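Side-chain contact in putative electron transport related protein (Corynebacterium diphtheriae, PDB 4PQ1), which probably acts as a thioredoxin-like thiol-disulfide oxidoreductase of the DsbF type, exchanging electrons through a pair of cysteines: residues Q67-H70 with E71-D75. Sequence-based numbering, arbitrary orientation.
Sequences QEVH and EYLGD
The C-terminal end of helix 63-73, in a thioredoxin-like fold, brings Gln67 beside Glu71 and Val69 beside Leu73, one turn apart, while His70 O takes the backbone N of Gly74. Four consecutive i-to-i+4 backbone bonds define it as alpha-helical, from Glu71 N to Gln67 O through to Gly74 N to His70 O. Gly74 N to His70 O, the last, is the longest of the four at 3.3 Å, and Gly74 then breaks the helix with a positive phi of 57°. A water lies between two carbonyl oxygens at this end, 2.7 Å from His70 O and 2.9 Å from Gly74 O; its oxygen also lies over one face of the His70 ring, displaced toward the rim.

On the polar flank, Glu71 turns its chain back along the preceding turn, with CG placed beside its own backbone N (chi1 -67°), which brings Glu71 CG to 3.3 Å from Gln67 O. The carboxylate then meets the Gln67 amide almost perpendicularly (planes 88° apart), with Glu71 OE2 3.6 Å from Gln67 NE2. This is proximity of polar groups; NE2 has its hydrogen bond with Thr102 OG1. The buried flank is apolar: Val69 and Leu73 run side by side in the same direction, CG1 of the former 3.9 Å from CD1 of the latter.

The helix meets different parts of the fold through these residues. Val69, Tyr72 and Leu73 pack on Leu150, Ile151 and Ile154 of helix 147-156, where Tyr72 OH also hydrogen-bonds with Asp155 OD1, and Leu73 reaches Ile46 and Val48 of strand 46-52. His70 ND1 is hydrogen-bonded with Val79 N, tying the helix to strand 77-83, while its ring meets that of Tyr103 in the loop before strand 105-107, where Gln67 packs on Ile101 and Tyr103.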
loop_
_atom_site.group_PDB
_atom_site.type_symbol
_atom_site.label_atom_id
_atom_site.label_comp_id
_atom_site.label_asym_id
_atom_site.label_seq_id
_atom_site.Cartn_x
_atom_site.Cartn_y
_atom_site.Cartn_z
ATOM N N GLN A 67 -6.776 -8.790 0.394
ATOM C CA GLN A 67 -6.849 -9.729 1.509
ATOM C C GLN A 67 -6.159 -11.025 1.117
ATOM O O GLN A 67 -5.462 -11.647 1.915
ATOM C CB GLN A 67 -8.307 -10.008 1.920
ATOM C CG GLN A 67 -8.436 -10.909 3.157
ATOM C CD GLN A 67 -7.718 -10.338 4.373
ATOM O OE1 GLN A 67 -7.570 -9.120 4.507
ATOM N NE2 GLN A 67 -7.278 -11.210 5.267
ATOM N N GLU A 68 -6.350 -11.419 -0.132
ATOM C CA GLU A 68 -5.792 -12.656 -0.642
ATOM C C GLU A 68 -4.262 -12.607 -0.610
ATOM O O GLU A 68 -3.605 -13.494 -0.057
ATOM C CB GLU A 68 -6.302 -12.883 -2.060
ATOM C CG GLU A 68 -5.963 -14.213 -2.657
ATOM C CD GLU A 68 -6.526 -14.336 -4.052
ATOM O OE1 GLU A 68 -7.656 -13.836 -4.285
ATOM O OE2 GLU A 68 -5.829 -14.915 -4.914
ATOM N N VAL A 69 -3.717 -11.544 -1.195
ATOM C CA VAL A 69 -2.282 -11.260 -1.198
ATOM C C VAL A 69 -1.712 -11.240 0.209
ATOM O O VAL A 69 -0.659 -11.816 0.458
ATOM C CB VAL A 69 -1.990 -9.908 -1.884
ATOM C CG1 VAL A 69 -0.512 -9.542 -1.774
ATOM C CG2 VAL A 69 -2.407 -9.953 -3.338
ATOM N N HIS A 70 -2.410 -10.587 1.132
ATOM C CA HIS A 70 -1.955 -10.527 2.520
ATOM C C HIS A 70 -1.751 -11.917 3.086
ATOM O O HIS A 70 -0.737 -12.207 3.726
ATOM C CB HIS A 70 -2.943 -9.774 3.392
ATOM C CG HIS A 70 -2.525 -9.677 4.822
ATOM N ND1 HIS A 70 -1.425 -8.953 5.228
ATOM C CD2 HIS A 70 -3.054 -10.214 5.946
ATOM C CE1 HIS A 70 -1.287 -9.058 6.536
ATOM N NE2 HIS A 70 -2.266 -9.816 6.999
ATOM N N GLU A 71 -2.730 -12.775 2.832
ATOM C CA GLU A 71 -2.663 -14.161 3.248
ATOM C C GLU A 71 -1.563 -14.926 2.513
ATOM O O GLU A 71 -0.899 -15.761 3.106
ATOM C CB GLU A 71 -4.008 -14.835 3.018
ATOM C CG GLU A 71 -5.101 -14.289 3.912
ATOM C CD GLU A 71 -6.451 -14.890 3.597
ATOM O OE1 GLU A 71 -6.578 -15.536 2.533
ATOM O OE2 GLU A 71 -7.384 -14.717 4.409
ATOM N N TYR A 72 -1.388 -14.645 1.225
ATOM C CA TYR A 72 -0.392 -15.334 0.412
ATOM C C TYR A 72 1.017 -15.026 0.923
ATOM O O TYR A 72 1.896 -15.886 0.892
ATOM C CB TYR A 72 -0.536 -14.932 -1.062
ATOM C CG TYR A 72 0.500 -15.521 -2.008
ATOM C CD1 TYR A 72 1.737 -14.908 -2.195
ATOM C CD2 TYR A 72 0.230 -16.677 -2.736
ATOM C CE1 TYR A 72 2.689 -15.443 -3.077
ATOM C CE2 TYR A 72 1.170 -17.220 -3.620
ATOM C CZ TYR A 72 2.392 -16.598 -3.783
ATOM O OH TYR A 72 3.313 -17.136 -4.651
ATOM N N LEU A 73 1.220 -13.803 1.407
ATOM C CA LEU A 73 2.528 -13.399 1.915
ATOM C C LEU A 73 2.839 -14.106 3.227
ATOM O O LEU A 73 3.968 -14.540 3.453
ATOM C CB LEU A 73 2.595 -11.883 2.099
ATOM C CG LEU A 73 2.724 -11.037 0.829
ATOM C CD1 LEU A 73 2.206 -9.619 1.062
ATOM C CD2 LEU A 73 4.182 -10.997 0.373
ATOM N N GLY A 74 1.832 -14.222 4.082
ATOM C CA GLY A 74 1.960 -14.941 5.336
ATOM C C GLY A 74 3.070 -14.411 6.215
ATOM O O GLY A 74 3.077 -13.231 6.570
ATOM N N ASP A 75 4.011 -15.292 6.554
ATOM C CA ASP A 75 5.170 -14.948 7.383
ATOM C C ASP A 75 6.090 -13.940 6.711
ATOM O O ASP A 75 6.647 -13.049 7.354
ATOM C CB ASP A 75 5.974 -16.203 7.711
ATOM C CG ASP A 75 5.838 -16.613 9.150
ATOM O OD1 ASP A 75 5.351 -15.787 9.949
ATOM O OD2 ASP A 75 6.224 -17.751 9.484
HETATM O O HOH W 1 0.567 -11.900 6.057
#